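Local structure of methylmalonate-semialdehyde dehydrogenase (Oceanimonas doudoroffii, 4ZZ7) at residues A222-G227 with R472-R477; Q247-A252 with R457-D462; Y411-C416 with H450-W455. The protein catalyses the NAD- and coenzyme A-dependent oxidation of methylmalonate semialdehyde, a reaction that probably yields propionyl-CoA with loss of carbon dioxide. One frame throughout, in Å; residues are numbered along the deposited sequence.

The three contacts nest one inside another, a worked example of how late stretches of chain return to pack beside strands laid down much earlier. From the N terminus the chain lays down 222-227, then its sheet neighbour 247-252, and much later 411-416 in a second sheet. The loops then close in reverse order: 450-455 returns to 411-416 (contact 3), 457-462 adds a strand beside 247-252 (contact 2), and 472-477 comes back to 222-227 (contact 1). Contacts 1 and 2 involve neighbouring strands, 220-226 and 245-249, of the coenzyme-binding sheet, while Ser458 links contact 2 to the strand of contact 3. All three touch NAD and the second subunit.

Contact 1: A222-G227 with R472-R477; sequences AVSFVG and RFYTKR. With NAD (nicotinamide-adenine-dinucleotide), chain M.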
# COMPACT_ATOMS: atom_id res chain seq x y z
N ALA A 222 -4.30 18.78 17.19
CA ALA A 222 -3.08 18.67 16.38
C ALA A 222 -2.66 20.00 15.83
O ALA A 222 -3.50 20.81 15.46
CB ALA A 222 -3.28 17.68 15.24
N VAL A 223 -1.36 20.22 15.74
CA VAL A 223 -0.83 21.49 15.26
C VAL A 223 0.21 21.32 14.14
O VAL A 223 1.26 20.72 14.36
CB VAL A 223 -0.20 22.28 16.43
CG1 VAL A 223 0.34 23.63 15.95
CG2 VAL A 223 -1.22 22.45 17.56
N SER A 224 -0.09 21.87 12.96
CA SER A 224 0.85 21.94 11.82
C SER A 224 1.49 23.33 11.73
O SER A 224 0.80 24.31 11.40
CB SER A 224 0.13 21.64 10.50
OG SER A 224 -0.20 20.27 10.36
N PHE A 225 2.79 23.41 12.02
CA PHE A 225 3.52 24.68 11.93
C PHE A 225 4.51 24.61 10.82
O PHE A 225 5.17 23.59 10.66
CB PHE A 225 4.30 25.02 13.21
CG PHE A 225 5.12 26.29 13.09
CD1 PHE A 225 4.54 27.51 13.24
CD2 PHE A 225 6.48 26.24 12.81
CE1 PHE A 225 5.28 28.67 13.11
CE2 PHE A 225 7.23 27.40 12.68
CZ PHE A 225 6.63 28.61 12.83
N VAL A 226 4.60 25.71 10.07
CA VAL A 226 5.63 25.94 9.04
C VAL A 226 6.18 27.34 9.29
O VAL A 226 5.42 28.30 9.40
CB VAL A 226 5.05 25.81 7.61
CG1 VAL A 226 6.08 26.19 6.55
CG2 VAL A 226 4.61 24.39 7.36
N GLY A 227 7.50 27.46 9.40
CA GLY A 227 8.13 28.75 9.65
C GLY A 227 9.60 28.61 10.00
O GLY A 227 10.26 27.68 9.54
N ARG A 472 -1.79 10.65 7.60
CA ARG A 472 -1.46 10.04 8.89
C ARG A 472 -1.35 11.01 10.06
O ARG A 472 -1.61 10.63 11.23
CB ARG A 472 -0.17 9.22 8.77
CG ARG A 472 -0.35 8.04 7.85
CD ARG A 472 -1.37 7.02 8.36
NE ARG A 472 -0.73 6.15 9.35
CZ ARG A 472 -0.85 6.25 10.68
NH1 ARG A 472 -1.62 7.20 11.27
NH2 ARG A 472 -0.19 5.39 11.45
N PHE A 473 -0.97 12.25 9.76
CA PHE A 473 -0.88 13.27 10.79
C PHE A 473 -2.24 13.79 11.15
O PHE A 473 -2.49 14.06 12.32
CB PHE A 473 -0.00 14.43 10.38
CG PHE A 473 0.15 15.44 11.47
CD1 PHE A 473 1.00 15.20 12.54
CD2 PHE A 473 -0.58 16.62 11.45
CE1 PHE A 473 1.14 16.13 13.55
CE2 PHE A 473 -0.45 17.55 12.46
CZ PHE A 473 0.41 17.31 13.51
N TYR A 474 -3.11 13.94 10.14
CA TYR A 474 -4.46 14.45 10.35
C TYR A 474 -5.46 13.36 10.72
O TYR A 474 -6.66 13.63 10.78
CB TYR A 474 -4.94 15.27 9.14
CG TYR A 474 -4.11 16.50 8.90
CD1 TYR A 474 -3.74 17.31 9.94
CD2 TYR A 474 -3.73 16.87 7.62
CE1 TYR A 474 -2.98 18.43 9.73
CE2 TYR A 474 -2.98 18.00 7.40
CZ TYR A 474 -2.60 18.77 8.47
OH TYR A 474 -1.85 19.91 8.35
N THR A 475 -5.01 12.14 10.97
CA THR A 475 -5.90 11.12 11.52
C THR A 475 -5.30 10.37 12.69
O THR A 475 -4.09 10.47 12.95
CB THR A 475 -6.28 10.07 10.47
OG1 THR A 475 -5.11 9.33 10.10
CG2 THR A 475 -6.96 10.73 9.26
N LYS A 476 -6.15 9.59 13.37
CA LYS A 476 -5.67 8.67 14.42
C LYS A 476 -6.08 7.22 14.14
O LYS A 476 -7.20 6.93 13.72
CB LYS A 476 -6.08 9.10 15.82
CG LYS A 476 -7.47 9.66 15.92
CD LYS A 476 -7.74 10.12 17.33
CE LYS A 476 -9.19 10.61 17.44
NZ LYS A 476 -9.58 10.94 18.85
N ARG A 477 -5.12 6.33 14.37
CA ARG A 477 -5.28 4.92 14.09
C ARG A 477 -6.14 4.25 15.15
O ARG A 477 -5.89 4.36 16.35
CB ARG A 477 -3.94 4.23 14.06
CG ARG A 477 -4.05 2.75 13.84
CD ARG A 477 -2.73 2.06 14.05
NE ARG A 477 -1.85 2.26 12.91
CZ ARG A 477 -1.83 1.51 11.81
NH1 ARG A 477 -2.63 0.46 11.66
NH2 ARG A 477 -0.97 1.80 10.85
PA NAD M . 8.13 32.71 11.56
O1A NAD M . 8.19 34.11 12.16
O2A NAD M . 9.09 31.61 11.99
O5B NAD M . 6.65 32.10 11.83
C5B NAD M . 5.53 32.30 10.96
C4B NAD M . 4.21 32.14 11.70
O4B NAD M . 4.43 31.98 13.10
C3B NAD M . 3.28 33.35 11.57
O3B NAD M . 1.95 32.86 11.34
C2B NAD M . 3.44 34.12 12.87
O2B NAD M . 2.30 34.78 13.42
C1B NAD M . 3.88 33.06 13.86
N9A NAD M . 4.86 33.57 14.86
C8A NAD M . 5.89 34.43 14.62
N7A NAD M . 6.59 34.66 15.75
C5A NAD M . 6.01 33.95 16.75
C6A NAD M . 6.26 33.77 18.21
N6A NAD M . 7.29 34.40 18.81
N1A NAD M . 5.43 32.94 18.90
C2A NAD M . 4.38 32.30 18.30
N3A NAD M . 4.09 32.42 16.98
C4A NAD M . 4.86 33.22 16.17
O3 NAD M . 8.21 32.82 9.92
PN NAD M . 8.05 34.14 8.96
O1N NAD M . 6.60 34.62 8.92
O2N NAD M . 9.18 35.17 9.15
O5D NAD M . 8.37 33.33 7.61
C5D NAD M . 9.73 33.01 7.26
C4D NAD M . 10.20 31.60 7.67
O4D NAD M . 9.50 30.51 7.02
C3D NAD M . 11.68 31.40 7.31
O3D NAD M . 12.50 31.48 8.48
C2D NAD M . 11.79 30.03 6.63
O2D NAD M . 12.87 29.25 7.15
C1D NAD M . 10.43 29.41 6.90
N1N NAD M . 9.97 28.44 5.91
C2N NAD M . 10.11 27.15 6.22
C3N NAD M . 9.68 26.16 5.34
C7N NAD M . 9.85 24.68 5.63
O7N NAD M . 10.93 24.16 5.92
N7N NAD M . 8.77 23.94 5.49
C4N NAD M . 9.07 26.53 4.15
C5N NAD M . 8.92 27.88 3.84
C6N NAD M . 9.38 28.83 4.75
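Ala222 and Tyr474 make the nearest backbone approach, their CA atoms 7.5 Å apart, so the contact is made by side chains reaching across, not by backbone pairing. Residues 222-226 are the end of an extended strand; the partner is the last turn of helix 467-473, which Tyr474 leaves before the chain becomes strand again. Ala222 and Ser224 direct their CB atoms toward that turn, whereas Val223 and Phe225 face helix 229-241 and pack on its Ile235.

Phe473 has the largest share of the buried surface. Its CG is anti to the backbone N (chi1 -177°), and the far end of the ring reaches the strand obliquely. CE2 lies 3.4 Å from Ser224 OG and 4.0 Å from Ala222 CB, while CZ comes within 3.6 Å of the carbonyl oxygen of Val223. Tyr474 arrives beside it, with its CE1 in the plane of the Phe473 ring at the edge. The phenol carries its OH to 2.6 Å from Ser224 OG, close enough for a hydrogen bond. Ser224 OG is also hydrogen-bonded to Gln247 OE1 on the adjacent strand, so this buried hydroxyl sits between two polar groups, with the Phe473 ring alongside.

Farther along the same strand the side chains turn to the coenzyme. Phe225 meets the adenosine ribose with its ring edge, CE1 lying 3.4 Å from O4B of NAD, and Val226 CG1 is 3.7 Å from the carboxamide N7N. On either side of Phe473 and Tyr474 in sequence, Arg472 and Arg477 form salt bridges with Asp469 of the second subunit. One end of the strand thus meets NAD while the side bearing Ala222 and Ser224 is met by the end of the helix that leads into strand 475-483, an arrangement characteristic of the aldehyde dehydrogenase fold, in which a Rossmann-like coenzyme domain is joined to an oligomerisation sheet.

Contact 2: Q247-A252 with R457-D462; sequences QALGGA and RSLFGD. With NAD (nicotinamide-adenine-dinucleotide), chain M.
Ser458 OG is gripped by two groups: it donates to Gly251 O at 2.8 Å and accepts the N-H of Gly412, on the strand of the neighbouring sheet. Set anti to the Ser458 carbonyl carbon (chi1 -60°), OG reaches the Gly251 carbonyl nearly head-on, with a C=O...OG angle of 154° and only a small tilt from the carbonyl plane. The backbone of the same serine is engaged as well, since its carbonyl oxygen receives Gly250 N at 2.7 Å.

Two residues along each strand, Ala248 and Phe460 form an antiparallel hydrogen-bonded pair, Ala248 N reaching Phe460 O at 2.9 Å and Phe460 N reaching Ala248 O at 2.7 Å. Strand 459-460 is thereby the outermost strand, within this chain, of the otherwise parallel coenzyme-binding sheet, and the single antiparallel member of its six strands.

The two faces of this ribbon have different surroundings. Ala248 and Phe460 project together toward helix 229-241, where both touch Ala232, their CB atoms 4.3 Å apart. On the other face Leu249 and Leu459 lie side by side and point the same way, with Leu249 CG 3.8 Å from Leu459 CD1. Leu249 CD2 continues to the nicotinamide, where it comes within 3.3 Å of NAD N7N.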
# COMPACT_ATOMS: atom_id res chain seq x y z
N GLN A 247 3.72 18.83 14.16
CA GLN A 247 4.78 18.81 13.14
C GLN A 247 5.18 20.27 12.93
O GLN A 247 4.34 21.12 12.60
CB GLN A 247 4.31 18.12 11.82
CG GLN A 247 3.10 18.79 11.13
CD GLN A 247 2.49 18.07 9.91
OE1 GLN A 247 1.48 18.53 9.37
NE2 GLN A 247 3.11 16.97 9.46
N ALA A 248 6.44 20.58 13.15
CA ALA A 248 6.92 21.92 12.96
C ALA A 248 8.10 21.92 12.02
O ALA A 248 9.15 21.37 12.31
CB ALA A 248 7.31 22.52 14.28
N LEU A 249 7.92 22.58 10.88
CA LEU A 249 8.96 22.72 9.88
C LEU A 249 9.63 24.08 10.03
O LEU A 249 8.97 25.07 10.33
CB LEU A 249 8.35 22.55 8.49
CG LEU A 249 8.03 21.11 8.10
CD1 LEU A 249 6.84 20.59 8.87
CD2 LEU A 249 7.75 21.00 6.62
N GLY A 250 10.93 24.11 9.75
CA GLY A 250 11.82 25.19 10.16
C GLY A 250 12.65 25.76 9.03
O GLY A 250 12.25 25.72 7.87
N GLY A 251 13.82 26.29 9.36
CA GLY A 251 14.69 26.94 8.39
C GLY A 251 15.51 26.02 7.52
O GLY A 251 15.41 24.80 7.60
N ALA A 252 16.36 26.63 6.70
CA ALA A 252 17.12 25.91 5.67
C ALA A 252 18.37 26.64 5.16
O ALA A 252 18.42 27.86 5.13
CB ALA A 252 16.18 25.62 4.52
N ARG A 457 17.55 20.01 12.01
CA ARG A 457 16.90 21.11 12.68
C ARG A 457 15.87 21.78 11.78
O ARG A 457 15.14 22.67 12.23
CB ARG A 457 17.95 22.14 13.08
CG ARG A 457 18.87 21.72 14.22
CD ARG A 457 18.37 22.21 15.59
NE ARG A 457 18.41 23.66 15.73
CZ ARG A 457 17.79 24.36 16.70
NH1 ARG A 457 17.09 23.75 17.65
NH2 ARG A 457 17.89 25.68 16.73
N SER A 458 15.82 21.39 10.51
CA SER A 458 14.79 21.89 9.59
C SER A 458 13.35 21.35 9.85
O SER A 458 12.39 21.85 9.28
CB SER A 458 15.19 21.60 8.12
OG SER A 458 16.43 22.23 7.77
N LEU A 459 13.23 20.33 10.69
CA LEU A 459 11.93 19.72 10.99
C LEU A 459 11.86 19.08 12.38
O LEU A 459 12.74 18.31 12.79
CB LEU A 459 11.61 18.66 9.94
CG LEU A 459 10.19 18.11 9.96
CD1 LEU A 459 9.74 17.80 8.56
CD2 LEU A 459 10.05 16.87 10.84
N PHE A 460 10.79 19.37 13.10
CA PHE A 460 10.51 18.74 14.37
C PHE A 460 9.27 17.87 14.22
O PHE A 460 8.20 18.35 13.87
CB PHE A 460 10.34 19.78 15.49
CG PHE A 460 11.53 20.68 15.68
CD1 PHE A 460 11.65 21.85 14.97
CD2 PHE A 460 12.51 20.36 16.58
CE1 PHE A 460 12.74 22.69 15.14
CE2 PHE A 460 13.61 21.20 16.76
CZ PHE A 460 13.73 22.36 16.04
N GLY A 461 9.44 16.58 14.48
CA GLY A 461 8.37 15.58 14.39
C GLY A 461 8.81 14.34 13.62
O GLY A 461 9.99 14.19 13.24
N ASP A 462 7.84 13.45 13.38
CA ASP A 462 8.06 12.22 12.61
C ASP A 462 7.15 12.03 11.39
O ASP A 462 7.32 11.05 10.67
CB ASP A 462 7.96 10.98 13.53
CG ASP A 462 6.69 10.96 14.37
OD1 ASP A 462 5.69 11.55 13.95
OD2 ASP A 462 6.70 10.36 15.47
PA NAD M . 8.13 32.71 11.56
O1A NAD M . 8.19 34.11 12.16
O2A NAD M . 9.09 31.61 11.99
O5B NAD M . 6.65 32.10 11.83
C5B NAD M . 5.53 32.30 10.96
C4B NAD M . 4.21 32.14 11.70
O4B NAD M . 4.43 31.98 13.10
C3B NAD M . 3.28 33.35 11.57
O3B NAD M . 1.95 32.86 11.34
C2B NAD M . 3.44 34.12 12.87
O2B NAD M . 2.30 34.78 13.42
C1B NAD M . 3.88 33.06 13.86
N9A NAD M . 4.86 33.57 14.86
C8A NAD M . 5.89 34.43 14.62
N7A NAD M . 6.59 34.66 15.75
C5A NAD M . 6.01 33.95 16.75
C6A NAD M . 6.26 33.77 18.21
N6A NAD M . 7.29 34.40 18.81
N1A NAD M . 5.43 32.94 18.90
C2A NAD M . 4.38 32.30 18.30
N3A NAD M . 4.09 32.42 16.98
C4A NAD M . 4.86 33.22 16.17
O3 NAD M . 8.21 32.82 9.92
PN NAD M . 8.05 34.14 8.96
O1N NAD M . 6.60 34.62 8.92
O2N NAD M . 9.18 35.17 9.15
O5D NAD M . 8.37 33.33 7.61
C5D NAD M . 9.73 33.01 7.26
C4D NAD M . 10.20 31.60 7.67
O4D NAD M . 9.50 30.51 7.02
C3D NAD M . 11.68 31.40 7.31
O3D NAD M . 12.50 31.48 8.48
C2D NAD M . 11.79 30.03 6.63
O2D NAD M . 12.87 29.25 7.15
C1D NAD M . 10.43 29.41 6.90
N1N NAD M . 9.97 28.44 5.91
C2N NAD M . 10.11 27.15 6.22
C3N NAD M . 9.68 26.16 5.34
C7N NAD M . 9.85 24.68 5.63
O7N NAD M . 10.93 24.16 5.92
N7N NAD M . 8.77 23.94 5.49
C4N NAD M . 9.07 26.53 4.15
C5N NAD M . 8.92 27.88 3.84
C6N NAD M . 9.38 28.83 4.75

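Contact 3: Y411-C416 with H450-W455; sequences YGNGTC and HSFGGW. With NAD (nicotinamide-adenine-dinucleotide), chain M.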
# COMPACT_ATOMS: atom_id res chain seq x y z
N TYR A 411 20.98 23.01 9.48
CA TYR A 411 19.86 22.58 8.64
C TYR A 411 20.15 21.41 7.67
O TYR A 411 21.29 21.12 7.30
CB TYR A 411 19.36 23.78 7.83
CG TYR A 411 19.01 25.01 8.66
CD1 TYR A 411 18.17 24.94 9.78
CD2 TYR A 411 19.51 26.26 8.31
CE1 TYR A 411 17.85 26.08 10.53
CE2 TYR A 411 19.19 27.40 9.05
CZ TYR A 411 18.36 27.30 10.16
OH TYR A 411 18.04 28.43 10.86
N GLY A 412 19.08 20.73 7.26
CA GLY A 412 19.15 19.70 6.23
C GLY A 412 17.82 19.59 5.49
O GLY A 412 17.29 18.49 5.34
N ASN A 413 17.30 20.73 5.03
CA ASN A 413 15.97 20.78 4.41
C ASN A 413 16.03 20.20 3.02
O ASN A 413 15.40 19.19 2.76
CB ASN A 413 15.40 22.21 4.39
CG ASN A 413 13.87 22.26 4.49
OD1 ASN A 413 13.24 21.34 4.99
ND2 ASN A 413 13.28 23.35 4.04
N GLY A 414 16.83 20.80 2.15
CA GLY A 414 16.92 20.39 0.74
C GLY A 414 18.32 20.56 0.17
O GLY A 414 19.06 21.44 0.59
N THR A 415 18.69 19.72 -0.79
CA THR A 415 20.00 19.78 -1.42
C THR A 415 19.89 19.33 -2.86
O THR A 415 18.89 18.71 -3.24
CB THR A 415 20.99 18.86 -0.72
OG1 THR A 415 22.30 19.08 -1.25
CG2 THR A 415 20.63 17.38 -0.91
N CYS A 416 20.93 19.63 -3.65
CA CYS A 416 21.02 19.19 -5.06
C CYS A 416 22.45 18.79 -5.41
O CYS A 416 23.39 19.25 -4.78
CB CYS A 416 20.51 20.26 -6.05
SG CYS A 416 20.89 19.96 -7.84
N HIS A 450 3.49 13.36 -2.75
CA HIS A 450 4.57 13.00 -1.87
C HIS A 450 4.52 13.92 -0.65
O HIS A 450 3.62 14.74 -0.52
CB HIS A 450 5.91 13.05 -2.62
CG HIS A 450 6.18 11.82 -3.44
ND1 HIS A 450 6.73 10.67 -2.91
CD2 HIS A 450 5.94 11.56 -4.74
CE1 HIS A 450 6.84 9.77 -3.87
NE2 HIS A 450 6.37 10.29 -4.99
N SER A 451 5.44 13.75 0.28
CA SER A 451 5.43 14.60 1.43
C SER A 451 6.71 15.37 1.46
O SER A 451 7.71 14.90 0.94
CB SER A 451 5.21 13.80 2.69
OG SER A 451 3.90 13.29 2.72
N PHE A 452 6.63 16.54 2.09
CA PHE A 452 7.68 17.58 2.18
C PHE A 452 8.17 17.61 3.60
O PHE A 452 7.37 17.72 4.53
CB PHE A 452 7.05 18.94 1.88
CG PHE A 452 8.00 20.10 1.89
CD1 PHE A 452 8.51 20.59 3.08
CD2 PHE A 452 8.34 20.75 0.70
CE1 PHE A 452 9.35 21.68 3.08
CE2 PHE A 452 9.19 21.84 0.70
CZ PHE A 452 9.68 22.31 1.89
N GLY A 453 9.48 17.55 3.78
CA GLY A 453 10.02 17.65 5.12
C GLY A 453 11.52 17.49 5.14
O GLY A 453 12.07 16.56 4.53
N GLY A 454 12.18 18.42 5.84
CA GLY A 454 13.62 18.35 6.03
C GLY A 454 14.04 17.45 7.16
O GLY A 454 13.21 16.93 7.91
N TRP A 455 15.36 17.27 7.26
CA TRP A 455 16.01 16.54 8.35
C TRP A 455 16.69 17.49 9.32
O TRP A 455 16.70 18.72 9.12
CB TRP A 455 17.04 15.59 7.77
CG TRP A 455 16.43 14.41 7.19
CD1 TRP A 455 15.11 14.21 6.91
CD2 TRP A 455 17.11 13.25 6.74
NE1 TRP A 455 14.94 12.99 6.34
CE2 TRP A 455 16.15 12.38 6.22
CE3 TRP A 455 18.45 12.86 6.72
CZ2 TRP A 455 16.47 11.14 5.71
CZ3 TRP A 455 18.77 11.63 6.22
CH2 TRP A 455 17.78 10.79 5.72
PA NAD M . 8.13 32.71 11.56
O1A NAD M . 8.19 34.11 12.16
O2A NAD M . 9.09 31.61 11.99
O5B NAD M . 6.65 32.10 11.83
C5B NAD M . 5.53 32.30 10.96
C4B NAD M . 4.21 32.14 11.70
O4B NAD M . 4.43 31.98 13.10
C3B NAD M . 3.28 33.35 11.57
O3B NAD M . 1.95 32.86 11.34
C2B NAD M . 3.44 34.12 12.87
O2B NAD M . 2.30 34.78 13.42
C1B NAD M . 3.88 33.06 13.86
N9A NAD M . 4.86 33.57 14.86
C8A NAD M . 5.89 34.43 14.62
N7A NAD M . 6.59 34.66 15.75
C5A NAD M . 6.01 33.95 16.75
C6A NAD M . 6.26 33.77 18.21
N6A NAD M . 7.29 34.40 18.81
N1A NAD M . 5.43 32.94 18.90
C2A NAD M . 4.38 32.30 18.30
N3A NAD M . 4.09 32.42 16.98
C4A NAD M . 4.86 33.22 16.17
O3 NAD M . 8.21 32.82 9.92
PN NAD M . 8.05 34.14 8.96
O1N NAD M . 6.60 34.62 8.92
O2N NAD M . 9.18 35.17 9.15
O5D NAD M . 8.37 33.33 7.61
C5D NAD M . 9.73 33.01 7.26
C4D NAD M . 10.20 31.60 7.67
O4D NAD M . 9.50 30.51 7.02
C3D NAD M . 11.68 31.40 7.31
O3D NAD M . 12.50 31.48 8.48
C2D NAD M . 11.79 30.03 6.63
O2D NAD M . 12.87 29.25 7.15
C1D NAD M . 10.43 29.41 6.90
N1N NAD M . 9.97 28.44 5.91
C2N NAD M . 10.11 27.15 6.22
C3N NAD M . 9.68 26.16 5.34
C7N NAD M . 9.85 24.68 5.63
O7N NAD M . 10.93 24.16 5.92
N7N NAD M . 8.77 23.94 5.49
C4N NAD M . 9.07 26.53 4.15
C5N NAD M . 8.92 27.88 3.84
C6N NAD M . 9.38 28.83 4.75
O HOH W 1 11.28 20.81 6.61
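Asn413, at the break in strand 411-418, has CB directed away from Gly454, yet the amide at its end swings back toward the loop 450-455. CG is neither fully anti to the backbone N nor close to it (chi1 -149°), and it stands 3.8 Å from O7N of NAD. OD1 meets the loop, lying 3.2 Å from CA of Gly454, a residue with no side chain to intervene. A water 2.6 Å from this OD1 also accepts the N-H of Gly454, and so bridges the asparagine to the loop backbone. ND2 faces the other way: it donates to the carbonyl oxygen of Cys283 and, through a weak bond of 3.1 Å, to O7N of the nicotinamide carboxamide.

Phe452 comes obliquely to the same carboxamide, CE1 lying 3.4 Å from NAD N7N. Next to Gly454, the backbone N of Trp455 donates to Gly412 O at 3.0 Å, with a nearly linear N-H...O (172°). The indole turns away to the second subunit, hydrogen-bonding Arg477 O there and forming a cation-pi contact with its Lys476.

With OD1 toward water, these partners are consistent with the amide rotation as modelled, ND2 toward the two carbonyl oxygens. That polarity is consistent with a role in orienting the nicotinamide carboxamide, whose oxygen faces the ND2 donor and whose nitrogen faces Phe452.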